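Local structure of THUMP domain-containing protein (Pyrococcus horikoshii, 1VBK) at residues V3-Y8 against R50-T55; K24-N29 against V66-I71; P40-F45 against K54-K59; S46-I51 against I156-A161; A77-A82 against K160-T165. The protein probably binds RNA and ATP, and resembles ThiI, the enzyme family of tRNA thiolation and thiamine biosynthesis. All blocks are in the same frame, centred on the assembly; numbering follows the deposited sequence.

Contact 1: V3-Y8 against R50-T55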
# COMPACT_ATOMS: atom_id res chain seq x y z
N VAL A 3 23.45 23.02 -18.18
CA VAL A 3 22.51 22.46 -17.21
C VAL A 3 21.09 22.42 -17.77
O VAL A 3 20.80 22.93 -18.86
CB VAL A 3 22.43 23.28 -15.88
CG1 VAL A 3 23.82 23.54 -15.31
CG2 VAL A 3 21.69 24.59 -16.13
N VAL A 4 20.20 21.78 -17.01
CA VAL A 4 18.79 21.72 -17.35
C VAL A 4 18.06 22.12 -16.07
O VAL A 4 18.30 21.54 -15.01
CB VAL A 4 18.32 20.31 -17.76
CG1 VAL A 4 16.82 20.31 -17.96
CG2 VAL A 4 19.00 19.87 -19.07
N ILE A 5 17.21 23.13 -16.17
CA ILE A 5 16.42 23.58 -15.03
C ILE A 5 15.10 22.82 -15.07
O ILE A 5 14.41 22.82 -16.09
CB ILE A 5 16.09 25.09 -15.11
CG1 ILE A 5 17.38 25.91 -15.17
CG2 ILE A 5 15.26 25.51 -13.89
CD1 ILE A 5 17.14 27.38 -15.46
N VAL A 6 14.77 22.15 -13.98
CA VAL A 6 13.52 21.40 -13.90
C VAL A 6 12.64 22.08 -12.87
O VAL A 6 13.02 22.22 -11.70
CB VAL A 6 13.79 19.94 -13.48
CG1 VAL A 6 12.46 19.19 -13.30
CG2 VAL A 6 14.65 19.26 -14.53
N ARG A 7 11.46 22.53 -13.30
CA ARG A 7 10.53 23.22 -12.41
C ARG A 7 9.34 22.33 -12.10
O ARG A 7 8.87 21.59 -12.96
CB ARG A 7 10.05 24.53 -13.05
CG ARG A 7 11.20 25.38 -13.58
CD ARG A 7 10.73 26.75 -14.08
NE ARG A 7 11.85 27.48 -14.67
CZ ARG A 7 12.29 27.29 -15.91
NH1 ARG A 7 11.70 26.40 -16.70
NH2 ARG A 7 13.35 27.96 -16.34
N TYR A 8 8.85 22.42 -10.86
CA TYR A 8 7.73 21.60 -10.43
C TYR A 8 6.90 22.30 -9.37
O TYR A 8 7.25 23.39 -8.91
CB TYR A 8 8.27 20.27 -9.87
CG TYR A 8 9.38 20.47 -8.87
CD1 TYR A 8 9.10 20.70 -7.52
CD2 TYR A 8 10.71 20.48 -9.28
CE1 TYR A 8 10.12 20.93 -6.60
CE2 TYR A 8 11.74 20.71 -8.37
CZ TYR A 8 11.44 20.94 -7.03
OH TYR A 8 12.45 21.20 -6.13
N ARG A 50 13.82 24.17 -7.00
CA ARG A 50 14.20 23.84 -8.37
C ARG A 50 15.11 22.61 -8.36
O ARG A 50 15.80 22.35 -7.39
CB ARG A 50 14.99 24.99 -9.01
CG ARG A 50 14.18 26.22 -9.37
CD ARG A 50 13.44 25.99 -10.67
NE ARG A 50 12.98 27.24 -11.27
CZ ARG A 50 11.91 27.93 -10.87
NH1 ARG A 50 11.19 27.50 -9.85
NH2 ARG A 50 11.58 29.04 -11.50
N ILE A 51 15.10 21.88 -9.46
CA ILE A 51 15.99 20.74 -9.61
C ILE A 51 16.91 21.14 -10.75
O ILE A 51 16.47 21.64 -11.79
CB ILE A 51 15.24 19.44 -9.96
CG1 ILE A 51 14.64 18.85 -8.68
CG2 ILE A 51 16.20 18.43 -10.60
CD1 ILE A 51 13.72 17.66 -8.92
N ILE A 52 18.21 20.95 -10.54
CA ILE A 52 19.19 21.29 -11.55
C ILE A 52 19.90 20.02 -11.96
O ILE A 52 20.35 19.25 -11.10
CB ILE A 52 20.25 22.29 -11.00
CG1 ILE A 52 19.59 23.61 -10.60
CG2 ILE A 52 21.34 22.52 -12.05
CD1 ILE A 52 18.99 24.41 -11.76
N VAL A 53 19.98 19.79 -13.26
CA VAL A 53 20.69 18.63 -13.80
C VAL A 53 21.93 19.19 -14.49
O VAL A 53 21.81 19.85 -15.51
CB VAL A 53 19.85 17.88 -14.86
CG1 VAL A 53 20.65 16.71 -15.42
CG2 VAL A 53 18.56 17.38 -14.25
N LYS A 54 23.11 18.96 -13.92
CA LYS A 54 24.33 19.43 -14.56
C LYS A 54 24.69 18.40 -15.62
O LYS A 54 24.93 17.23 -15.29
CB LYS A 54 25.48 19.56 -13.55
CG LYS A 54 25.44 20.80 -12.68
CD LYS A 54 26.65 20.82 -11.75
CE LYS A 54 26.70 22.07 -10.89
NZ LYS A 54 27.79 21.99 -9.87
N THR A 55 24.73 18.83 -16.88
CA THR A 55 25.04 17.94 -17.99
C THR A 55 25.51 18.68 -19.25
O THR A 55 25.06 19.79 -19.53
CB THR A 55 23.82 17.09 -18.38
OG1 THR A 55 24.12 16.36 -19.58
CG2 THR A 55 22.61 17.99 -18.64
O HOH W 1 10.17 24.64 -9.45
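Four backbone hydrogen bonds join strand 3-8 to strand 50-54, which run antiparallel. Val4 and Val53 form one hydrogen-bonded pair, Val6 and Ile51 the next. The shortest bond runs from Val6 N to Ile51 O, 2.8 Å, and meets the carbonyl nearly along its C=O axis. The bond from Val4 N to Val53 O is the most bent, 142° at the hydrogen.

Apolar side chains line both faces. On one face Val4, Val6, Ile51 and Val53 meet, with CB of Val6 3.8 Å from CB of Ile51. The Tyr8 ring joins this group beyond Val6. Its CG sits in the crowded position between backbone N and carbonyl carbon (chi1 49°), which brings CE2 to 3.5 Å from CG1 of Ile51. The Tyr8 hydroxyl is held by Glu23. On the other face Ile5 CG1 lies beside Ile52 CD1, 4.1 Å away.

Two arginines share that second face. Arg50 bends at its second torsion and lays one guanidinium face over CD of the extended Arg7. The two guanidinium planes stand 80° apart, and Arg50 NH2 reaches the edge of the Arg7 group, 3.5 Å from its NE. Glu155 salt-bridges both arginines and probably offsets their repulsion. A water accepts from Tyr8 N at 2.9 Å and, weakly, from Arg50 NH1.

Strand 160-164 touches Ile5 and Arg7. Paired strands 3-8 and 50-54, with helix 19-36 packed on the Ile51 face, are consistent with the ferredoxin-like domain of ThiI proteins.

Contact 2: K24-N29 against V66-I71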
# COMPACT_ATOMS: atom_id res chain seq x y z
N LYS A 24 12.81 14.16 -3.68
CA LYS A 24 13.69 12.99 -3.75
C LYS A 24 13.17 11.95 -4.74
O LYS A 24 13.95 11.36 -5.49
CB LYS A 24 13.83 12.35 -2.37
CG LYS A 24 14.66 13.18 -1.42
CD LYS A 24 14.78 12.54 -0.05
CE LYS A 24 15.69 13.37 0.84
NZ LYS A 24 15.79 12.77 2.19
N ILE A 25 11.86 11.74 -4.75
CA ILE A 25 11.24 10.78 -5.65
C ILE A 25 11.35 11.27 -7.10
O ILE A 25 11.62 10.49 -8.02
CB ILE A 25 9.76 10.55 -5.26
CG1 ILE A 25 9.69 9.89 -3.87
CG2 ILE A 25 9.07 9.68 -6.29
CD1 ILE A 25 8.27 9.75 -3.32
N LEU A 26 11.16 12.57 -7.30
CA LEU A 26 11.27 13.14 -8.64
C LEU A 26 12.71 13.04 -9.16
O LEU A 26 12.92 12.71 -10.33
CB LEU A 26 10.80 14.60 -8.65
CG LEU A 26 10.91 15.37 -9.97
CD1 LEU A 26 10.25 14.59 -11.10
CD2 LEU A 26 10.24 16.74 -9.80
N MET A 27 13.69 13.31 -8.30
CA MET A 27 15.08 13.21 -8.74
C MET A 27 15.42 11.76 -9.07
O MET A 27 16.21 11.50 -9.98
CB MET A 27 16.04 13.72 -7.66
CG MET A 27 16.01 15.23 -7.49
SD MET A 27 17.35 15.84 -6.48
CE MET A 27 16.67 15.55 -4.83
N ASN A 28 14.82 10.83 -8.33
CA ASN A 28 15.04 9.41 -8.56
C ASN A 28 14.55 9.04 -9.96
O ASN A 28 15.25 8.36 -10.72
CB ASN A 28 14.27 8.57 -7.54
CG ASN A 28 14.33 7.09 -7.84
OD1 ASN A 28 15.33 6.43 -7.57
ND2 ASN A 28 13.26 6.55 -8.42
N ASN A 29 13.35 9.49 -10.30
CA ASN A 29 12.77 9.21 -11.60
C ASN A 29 13.55 9.88 -12.74
O ASN A 29 13.67 9.33 -13.83
CB ASN A 29 11.30 9.65 -11.61
CG ASN A 29 10.48 8.95 -10.54
OD1 ASN A 29 10.91 7.93 -9.99
ND2 ASN A 29 9.29 9.48 -10.25
N VAL A 66 10.88 15.47 -20.59
CA VAL A 66 9.51 15.87 -20.92
C VAL A 66 8.56 14.73 -20.55
O VAL A 66 7.39 14.96 -20.25
CB VAL A 66 9.35 16.17 -22.44
CG1 VAL A 66 7.88 16.39 -22.77
CG2 VAL A 66 10.15 17.41 -22.82
N ARG A 67 9.07 13.50 -20.58
CA ARG A 67 8.23 12.34 -20.28
C ARG A 67 8.18 11.93 -18.81
O ARG A 67 7.63 10.88 -18.47
CB ARG A 67 8.68 11.14 -21.12
CG ARG A 67 8.55 11.36 -22.63
CD ARG A 67 8.69 10.05 -23.39
NE ARG A 67 9.96 9.38 -23.13
CZ ARG A 67 11.12 9.73 -23.67
NH1 ARG A 67 12.23 9.06 -23.36
NH2 ARG A 67 11.18 10.73 -24.54
N VAL A 68 8.73 12.77 -17.94
CA VAL A 68 8.74 12.49 -16.50
C VAL A 68 7.63 13.27 -15.79
O VAL A 68 7.67 14.50 -15.71
CB VAL A 68 10.11 12.88 -15.89
CG1 VAL A 68 10.10 12.67 -14.37
CG2 VAL A 68 11.20 12.02 -16.53
N PHE A 69 6.64 12.54 -15.27
CA PHE A 69 5.52 13.19 -14.59
C PHE A 69 5.94 13.96 -13.34
O PHE A 69 6.88 13.58 -12.65
CB PHE A 69 4.45 12.15 -14.24
CG PHE A 69 3.86 11.46 -15.43
CD1 PHE A 69 3.28 12.20 -16.46
CD2 PHE A 69 3.87 10.07 -15.53
CE1 PHE A 69 2.73 11.57 -17.58
CE2 PHE A 69 3.32 9.42 -16.65
CZ PHE A 69 2.75 10.17 -17.67
N GLY A 70 5.23 15.05 -13.06
CA GLY A 70 5.55 15.85 -11.90
C GLY A 70 6.34 17.10 -12.29
O GLY A 70 6.52 18.01 -11.49
N ILE A 71 6.82 17.12 -13.54
CA ILE A 71 7.59 18.25 -14.05
C ILE A 71 6.66 19.21 -14.77
O ILE A 71 5.91 18.81 -15.67
CB ILE A 71 8.68 17.77 -15.03
CG1 ILE A 71 9.72 16.93 -14.28
CG2 ILE A 71 9.36 18.97 -15.70
CD1 ILE A 71 10.80 16.34 -15.20
O HOH W 2 7.73 10.85 -12.39
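Residues 66-71 leave helix 58-65 and make a type II beta turn from Val68 to Ile71, which comes up against one side of helix 19-36 with CA of Leu26 7.1 Å from CA of Gly70. Gly70 holds the positive phi of this turn (101°), a backbone shape in which a CB would crowd the carbonyl O of Phe69, so glycine suits the position.

Leu26 carries most of the contact. Its CG is anti to the backbone N (chi1 177°), so the branched end reaches the turn. The CD1 methyl does nearly all the touching. It meets CG1 of Val68 at 3.8 Å, the two side chains crossing obliquely. It also lies 3.8 Å from O of Phe69 and 4.0 Å from CG1 of Ile71. One methyl is thus set against both ends of the turn and a carbonyl within it. CD2 meets the Gly70 carbonyl more loosely.

Asn29, one helical turn on, adds the polar link. Its ND2 donates to a water at 3.0 Å, and that water donates to Phe69 O at 2.9 Å. The buried carbonyl is bound to the helix in this indirect way. ND2 has a second partner in the Ile176 carbonyl. OD1 accepts from ND2 of Asn28 at 3.1 Å, with the donor above the carbonyl plane. The Asn29 amide is therefore gripped at both ends, which fixes its rotation.

The turn leads into strand 71-81. Leu26 also reaches Ile51 on strand 50-54, while Phe69 turns to helix 189-200 and stacks edge-to-face on Phe196.

Contact 3: P40-F45 against K54-K59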
# COMPACT_ATOMS: atom_id res chain seq x y z
N PRO A 40 24.25 11.34 -20.70
CA PRO A 40 25.27 11.67 -19.70
C PRO A 40 24.88 12.88 -18.86
O PRO A 40 24.21 13.78 -19.35
CB PRO A 40 26.51 11.95 -20.56
CG PRO A 40 26.23 11.27 -21.86
CD PRO A 40 24.76 11.55 -22.06
N TYR A 41 25.30 12.89 -17.60
CA TYR A 41 25.03 13.99 -16.69
C TYR A 41 26.03 13.90 -15.54
O TYR A 41 26.45 12.80 -15.17
CB TYR A 41 23.59 13.93 -16.16
CG TYR A 41 23.31 12.82 -15.19
CD1 TYR A 41 23.53 13.00 -13.82
CD2 TYR A 41 22.83 11.59 -15.63
CE1 TYR A 41 23.27 11.98 -12.92
CE2 TYR A 41 22.57 10.56 -14.73
CZ TYR A 41 22.79 10.76 -13.38
OH TYR A 41 22.53 9.75 -12.49
N LYS A 42 26.41 15.04 -14.99
CA LYS A 42 27.38 15.11 -13.91
C LYS A 42 26.73 15.04 -12.53
O LYS A 42 27.20 14.31 -11.65
CB LYS A 42 28.19 16.40 -14.00
CG LYS A 42 28.95 16.59 -15.30
CD LYS A 42 29.46 18.02 -15.40
CE LYS A 42 30.32 18.24 -16.64
NZ LYS A 42 31.60 17.48 -16.57
N GLU A 43 25.67 15.81 -12.34
CA GLU A 43 24.97 15.85 -11.06
C GLU A 43 23.49 16.17 -11.21
O GLU A 43 23.06 16.74 -12.22
CB GLU A 43 25.52 16.96 -10.15
CG GLU A 43 26.97 16.93 -9.81
CD GLU A 43 27.30 18.07 -8.87
OE1 GLU A 43 26.81 18.05 -7.72
OE2 GLU A 43 28.04 19.00 -9.28
N ILE A 44 22.73 15.80 -10.19
CA ILE A 44 21.29 16.08 -10.11
C ILE A 44 21.07 16.48 -8.66
O ILE A 44 21.44 15.75 -7.75
CB ILE A 44 20.42 14.85 -10.41
CG1 ILE A 44 20.64 14.37 -11.85
CG2 ILE A 44 18.94 15.19 -10.19
CD1 ILE A 44 19.98 13.04 -12.15
N PHE A 45 20.49 17.66 -8.44
CA PHE A 45 20.22 18.11 -7.08
C PHE A 45 19.03 19.05 -7.05
O PHE A 45 18.65 19.63 -8.07
CB PHE A 45 21.46 18.77 -6.45
CG PHE A 45 21.93 20.03 -7.15
CD1 PHE A 45 21.22 21.22 -7.02
CD2 PHE A 45 23.09 20.02 -7.91
CE1 PHE A 45 21.67 22.39 -7.63
CE2 PHE A 45 23.55 21.19 -8.52
CZ PHE A 45 22.84 22.38 -8.38
N LYS A 54 23.11 18.96 -13.92
CA LYS A 54 24.33 19.43 -14.56
C LYS A 54 24.69 18.40 -15.62
O LYS A 54 24.93 17.23 -15.29
CB LYS A 54 25.48 19.56 -13.55
CG LYS A 54 25.44 20.80 -12.68
CD LYS A 54 26.65 20.82 -11.75
CE LYS A 54 26.70 22.07 -10.89
NZ LYS A 54 27.79 21.99 -9.87
N THR A 55 24.73 18.83 -16.88
CA THR A 55 25.04 17.94 -17.99
C THR A 55 25.51 18.68 -19.25
O THR A 55 25.06 19.79 -19.53
CB THR A 55 23.82 17.09 -18.38
OG1 THR A 55 24.12 16.36 -19.58
CG2 THR A 55 22.61 17.99 -18.64
N ASN A 56 26.39 18.04 -20.01
CA ASN A 56 26.88 18.64 -21.24
C ASN A 56 26.01 18.24 -22.42
O ASN A 56 26.31 18.57 -23.56
CB ASN A 56 28.35 18.25 -21.50
CG ASN A 56 29.31 18.92 -20.53
OD1 ASN A 56 29.20 20.12 -20.26
ND2 ASN A 56 30.25 18.15 -20.00
N SER A 57 24.92 17.53 -22.13
CA SER A 57 23.95 17.12 -23.15
C SER A 57 22.58 17.62 -22.68
O SER A 57 21.63 16.85 -22.57
CB SER A 57 23.91 15.59 -23.28
OG SER A 57 25.18 15.07 -23.65
N PRO A 58 22.46 18.93 -22.41
CA PRO A 58 21.21 19.54 -21.94
C PRO A 58 19.99 19.40 -22.84
O PRO A 58 18.88 19.14 -22.37
CB PRO A 58 21.60 20.99 -21.69
CG PRO A 58 22.61 21.24 -22.76
CD PRO A 58 23.45 19.98 -22.73
N LYS A 59 20.18 19.59 -24.14
CA LYS A 59 19.08 19.48 -25.09
C LYS A 59 18.53 18.05 -25.08
O LYS A 59 17.32 17.82 -25.06
CB LYS A 59 19.56 19.86 -26.49
CG LYS A 59 18.50 20.50 -27.38
CD LYS A 59 17.41 19.52 -27.78
CE LYS A 59 16.46 20.16 -28.78
NZ LYS A 59 15.43 19.19 -29.28
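Lys54, extended beyond CG, runs alongside Glu43, both side chains pointing the same way from paired strands. Its CB lies 3.9 Å from N of Glu43. CD comes to 3.4 Å from OE2 of Glu43. CE touches the edge of the Phe45 ring, 4.0 Å from CE2. The tip, NZ, makes a salt bridge to Glu43 OE2 at 3.1 Å, meeting the oxygen from above the carboxylate plane. The acid follows the same course, with its CG anti to the carbonyl carbon (chi1 -58°), and so keeps level with the lysine.

The backbone of Lys54 is held as well. Its N donates to Glu43 O. Its O takes a 2.7 Å bond from Lys42 N and a weak one from Glu43 N. Next along the chain, Thr55 OG1 is anti to its own backbone N (chi1 173°). It donates to Pro40 O at 2.6 Å and accepts from Ser57 N at 2.9 Å, closing an ST turn just before helix 58-65.

Tyr41 packs on Arg31 and Leu34 of helix 19-36. With Lys42 and Glu43 both set against Lys54, the pairing is a classic beta bulge at the open end of the hairpin of strands 43-47 and 50-54.

Contact 4: S46-I51 against I156-A161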
# COMPACT_ATOMS: atom_id res chain seq x y z
N SER A 46 18.43 19.18 -5.86
CA SER A 46 17.27 20.04 -5.65
C SER A 46 17.62 21.16 -4.68
O SER A 46 18.05 20.90 -3.55
CB SER A 46 16.12 19.21 -5.07
OG SER A 46 14.96 20.00 -4.85
N ARG A 47 17.44 22.40 -5.12
CA ARG A 47 17.71 23.54 -4.24
C ARG A 47 16.74 24.68 -4.49
O ARG A 47 16.46 25.05 -5.62
CB ARG A 47 19.16 24.01 -4.42
CG ARG A 47 20.17 23.05 -3.79
CD ARG A 47 21.59 23.36 -4.20
NE ARG A 47 22.45 22.19 -4.00
CZ ARG A 47 23.66 22.06 -4.53
NH1 ARG A 47 24.17 23.02 -5.29
NH2 ARG A 47 24.35 20.94 -4.31
N HIS A 48 16.19 25.19 -3.39
CA HIS A 48 15.24 26.29 -3.43
C HIS A 48 14.06 26.12 -4.39
O HIS A 48 13.72 27.03 -5.13
CB HIS A 48 15.99 27.60 -3.71
CG HIS A 48 16.96 27.96 -2.64
ND1 HIS A 48 16.56 28.37 -1.38
CD2 HIS A 48 18.31 27.92 -2.60
CE1 HIS A 48 17.62 28.56 -0.62
NE2 HIS A 48 18.70 28.29 -1.34
N GLY A 49 13.46 24.93 -4.36
CA GLY A 49 12.30 24.67 -5.19
C GLY A 49 12.55 24.33 -6.64
O GLY A 49 11.61 24.20 -7.42
N ARG A 50 13.82 24.17 -7.00
CA ARG A 50 14.20 23.84 -8.37
C ARG A 50 15.11 22.61 -8.36
O ARG A 50 15.80 22.35 -7.39
CB ARG A 50 14.99 24.99 -9.01
CG ARG A 50 14.18 26.22 -9.37
CD ARG A 50 13.44 25.99 -10.67
NE ARG A 50 12.98 27.24 -11.27
CZ ARG A 50 11.91 27.93 -10.87
NH1 ARG A 50 11.19 27.50 -9.85
NH2 ARG A 50 11.58 29.04 -11.50
N ILE A 51 15.10 21.88 -9.46
CA ILE A 51 15.99 20.74 -9.61
C ILE A 51 16.91 21.14 -10.75
O ILE A 51 16.47 21.64 -11.79
CB ILE A 51 15.24 19.44 -9.96
CG1 ILE A 51 14.64 18.85 -8.68
CG2 ILE A 51 16.20 18.43 -10.60
CD1 ILE A 51 13.72 17.66 -8.92
N ILE A 156 18.39 33.41 -10.75
CA ILE A 156 19.58 33.58 -9.92
C ILE A 156 19.40 32.82 -8.61
O ILE A 156 18.40 32.98 -7.92
CB ILE A 156 19.86 35.06 -9.64
CG1 ILE A 156 19.90 35.83 -10.96
CG2 ILE A 156 21.19 35.22 -8.90
CD1 ILE A 156 20.14 37.31 -10.81
N MET A 157 20.38 32.00 -8.28
CA MET A 157 20.29 31.19 -7.08
C MET A 157 21.68 30.93 -6.51
O MET A 157 22.55 30.40 -7.19
CB MET A 157 19.59 29.88 -7.43
CG MET A 157 19.47 28.86 -6.31
SD MET A 157 18.35 27.52 -6.81
CE MET A 157 19.36 26.64 -8.00
N GLN A 158 21.87 31.34 -5.25
CA GLN A 158 23.14 31.14 -4.57
C GLN A 158 24.37 31.52 -5.39
O GLN A 158 25.26 30.70 -5.61
CB GLN A 158 23.27 29.68 -4.11
CG GLN A 158 22.15 29.23 -3.20
CD GLN A 158 22.33 27.80 -2.69
OE1 GLN A 158 21.43 27.24 -2.07
NE2 GLN A 158 23.49 27.22 -2.95
N GLY A 159 24.43 32.77 -5.84
CA GLY A 159 25.58 33.24 -6.60
C GLY A 159 25.75 32.76 -8.03
O GLY A 159 26.75 33.09 -8.68
N LYS A 160 24.80 31.98 -8.53
CA LYS A 160 24.86 31.49 -9.90
C LYS A 160 23.66 32.00 -10.68
O LYS A 160 22.57 32.13 -10.12
CB LYS A 160 24.84 29.95 -9.93
CG LYS A 160 25.96 29.26 -9.16
CD LYS A 160 27.32 29.52 -9.78
CE LYS A 160 28.40 28.75 -9.05
NZ LYS A 160 29.75 29.04 -9.59
N ALA A 161 23.87 32.30 -11.95
CA ALA A 161 22.79 32.76 -12.82
C ALA A 161 22.57 31.68 -13.88
O ALA A 161 23.53 31.18 -14.46
CB ALA A 161 23.16 34.08 -13.49
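Two hairpin tips meet through His48, Met157 and Gln158. NE2 of His48 gives a weak hydrogen bond to OE1 of Gln158, 3.0 Å long but bent to 122° at the hydrogen. The oxygen lies at the ring edge, and the ring and amide planes stand 84° apart. Met157 sends its sulfur between the turns. SD sits 3.3 Å from O of Arg47 and 3.9 Å from CB of His48. It faces the edge of the His48 ring, 5.2 Å from the centroid.

The torsions set this up. Met157 CG is anti to its backbone N (chi1 177°), and the chain is extended to SD and bends only at its last torsion, which turns the CE methyl off the line of the chain. Gln158 is extended beyond CG, which carries OE1 to the imidazole.

Each turn is type I', from Arg47 to Arg50 and from Met157 to Lys160. Backbone bonds close them, such as Arg47 N to Arg50 O at 2.8 Å. Thr117 binds Gln158 N and also packs on His48, and Glu119 binds Gly159 N.

The tips belong to the ferredoxin-like and THUMP parts of the chain. One weak polar bond between the exposed His48 and Gln158, and a sulfur contact from the buried Met157, imply a light touch between them.

Contact 5: A77-A82 against K160-T165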
# COMPACT_ATOMS: atom_id res chain seq x y z
N ALA A 77 19.91 25.32 -20.04
CA ALA A 77 20.42 26.65 -19.73
C ALA A 77 21.93 26.72 -19.54
O ALA A 77 22.59 25.69 -19.40
CB ALA A 77 19.73 27.19 -18.48
N MET A 78 22.44 27.94 -19.53
CA MET A 78 23.86 28.19 -19.30
C MET A 78 24.00 28.72 -17.89
O MET A 78 23.33 29.68 -17.51
CB MET A 78 24.41 29.23 -20.27
CG MET A 78 24.54 28.76 -21.71
SD MET A 78 25.26 30.05 -22.75
CE MET A 78 27.00 29.58 -22.73
N GLU A 79 24.87 28.09 -17.10
CA GLU A 79 25.12 28.52 -15.73
C GLU A 79 26.38 29.36 -15.71
O GLU A 79 27.40 28.97 -16.27
CB GLU A 79 25.31 27.31 -14.82
CG GLU A 79 25.73 27.68 -13.40
CD GLU A 79 26.30 26.50 -12.64
OE1 GLU A 79 25.62 25.45 -12.57
OE2 GLU A 79 27.42 26.62 -12.12
N VAL A 80 26.31 30.52 -15.07
CA VAL A 80 27.46 31.42 -14.97
C VAL A 80 27.46 32.13 -13.62
O VAL A 80 26.44 32.14 -12.92
CB VAL A 80 27.44 32.50 -16.08
CG1 VAL A 80 27.44 31.85 -17.46
CG2 VAL A 80 26.20 33.39 -15.92
N GLU A 81 28.59 32.71 -13.26
CA GLU A 81 28.70 33.46 -12.01
C GLU A 81 27.69 34.59 -12.11
O GLU A 81 27.57 35.22 -13.17
CB GLU A 81 30.11 34.02 -11.85
CG GLU A 81 31.16 32.97 -11.50
CD GLU A 81 31.12 32.58 -10.03
OE1 GLU A 81 31.51 33.42 -9.19
OE2 GLU A 81 30.69 31.45 -9.72
N ALA A 82 26.98 34.87 -11.03
CA ALA A 82 25.97 35.92 -11.04
C ALA A 82 26.52 37.33 -10.87
O ALA A 82 26.52 37.89 -9.78
CB ALA A 82 24.92 35.64 -9.96
N LYS A 160 24.80 31.98 -8.53
CA LYS A 160 24.86 31.49 -9.90
C LYS A 160 23.66 32.00 -10.68
O LYS A 160 22.57 32.13 -10.12
CB LYS A 160 24.84 29.95 -9.93
CG LYS A 160 25.96 29.26 -9.16
CD LYS A 160 27.32 29.52 -9.78
CE LYS A 160 28.40 28.75 -9.05
NZ LYS A 160 29.75 29.04 -9.59
N ALA A 161 23.87 32.30 -11.95
CA ALA A 161 22.79 32.76 -12.82
C ALA A 161 22.57 31.68 -13.88
O ALA A 161 23.53 31.18 -14.46
CB ALA A 161 23.16 34.08 -13.49
N TYR A 162 21.32 31.32 -14.10
CA TYR A 162 20.96 30.31 -15.09
C TYR A 162 20.20 31.03 -16.18
O TYR A 162 19.09 31.51 -15.96
CB TYR A 162 20.09 29.24 -14.43
CG TYR A 162 20.80 28.54 -13.29
CD1 TYR A 162 21.67 27.47 -13.54
CD2 TYR A 162 20.65 28.97 -11.98
CE1 TYR A 162 22.37 26.86 -12.50
CE2 TYR A 162 21.35 28.37 -10.93
CZ TYR A 162 22.20 27.31 -11.20
OH TYR A 162 22.91 26.72 -10.17
N ILE A 163 20.79 31.09 -17.36
CA ILE A 163 20.20 31.81 -18.48
C ILE A 163 19.69 30.89 -19.58
O ILE A 163 20.41 30.00 -20.03
CB ILE A 163 21.23 32.80 -19.04
CG1 ILE A 163 21.72 33.70 -17.90
CG2 ILE A 163 20.64 33.61 -20.18
CD1 ILE A 163 22.77 34.71 -18.30
N TYR A 164 18.45 31.10 -20.01
CA TYR A 164 17.86 30.25 -21.02
C TYR A 164 16.96 30.99 -22.02
O TYR A 164 16.53 32.11 -21.77
CB TYR A 164 17.02 29.16 -20.34
CG TYR A 164 15.85 29.70 -19.53
CD1 TYR A 164 15.98 30.04 -18.18
CD2 TYR A 164 14.60 29.87 -20.13
CE1 TYR A 164 14.89 30.54 -17.45
CE2 TYR A 164 13.52 30.37 -19.42
CZ TYR A 164 13.66 30.69 -18.08
OH TYR A 164 12.56 31.16 -17.40
N THR A 165 16.69 30.35 -23.15
CA THR A 165 15.80 30.92 -24.16
C THR A 165 14.67 29.92 -24.44
O THR A 165 13.68 30.27 -25.09
CB THR A 165 16.52 31.21 -25.50
OG1 THR A 165 17.19 30.03 -25.96
CG2 THR A 165 17.51 32.34 -25.34
O HOH W 3 24.67 24.70 -10.40
O HOH W 4 29.27 28.89 -12.46
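Strands 77-81 and 160-164 pair antiparallel in the sheet that runs from the ferredoxin-like part of the chain into the THUMP part. Four backbone hydrogen bonds hold them, two in the Met78 and Ile163 pair and two in the Val80 and Ala161 pair. All are fairly straight. The best, Ala161 N to Val80 O, is 2.8 Å long at 176°.

The apolar contacts lie mainly on the face of Val80, Ala161 and Ile163. CG2 of Val80 is in the crowded position between backbone N and carbonyl carbon, and touches CB of Ala161 at 4.0 Å. Helix 84-102 covers this face, with Thr90 against Val80 and Ile163.

Glu79 and Tyr162 lie side by side on the other face. Glu79 CG is anti to the backbone N (chi1 174°) and the chain is extended beyond CG, so it runs along the tyrosine, its CG 3.6 Å from CE1. The carboxylate stands 78° to the ring. Val3 and Ile5 of strand 3-8 pack on the same tyrosine.

Charged and water-held contacts run from the Glu79 and Tyr162 pair to Lys160 and Glu81. Lys160 bends at chi2 and puts NZ 2.6 Å from OE2 of Glu81, nearly along the C-O axis, in a salt bridge. One water joins Lys160 NZ to Glu79 OE2. A second lies in the plane of the Tyr162 ring, donating to OE1 of Glu79 at 2.5 Å and 2.7 Å from OH of Tyr162.

Contacts 1, 3, 4 and 5 all reach one mixed sheet. Contact 1 touches each of the other four contacts. It shares Lys54 and Thr55 with contact 3, about 8 Å away between centres, and Arg50 and Ile51 with contact 4, about 9 Å away. Strand 3-8 also pairs with strand 71-81, where Val3 O lies 2.8 Å from Ala77 N, and this passes the sheet on to contact 5. Contacts 4 and 5 share Lys160 and Ala161. Contact 2 lies on the helix side of contact 1, with CD2 of Leu26 3.7 Å from CD1 of Ile51. It stays about 13 Å from contact 5 between nearest atoms.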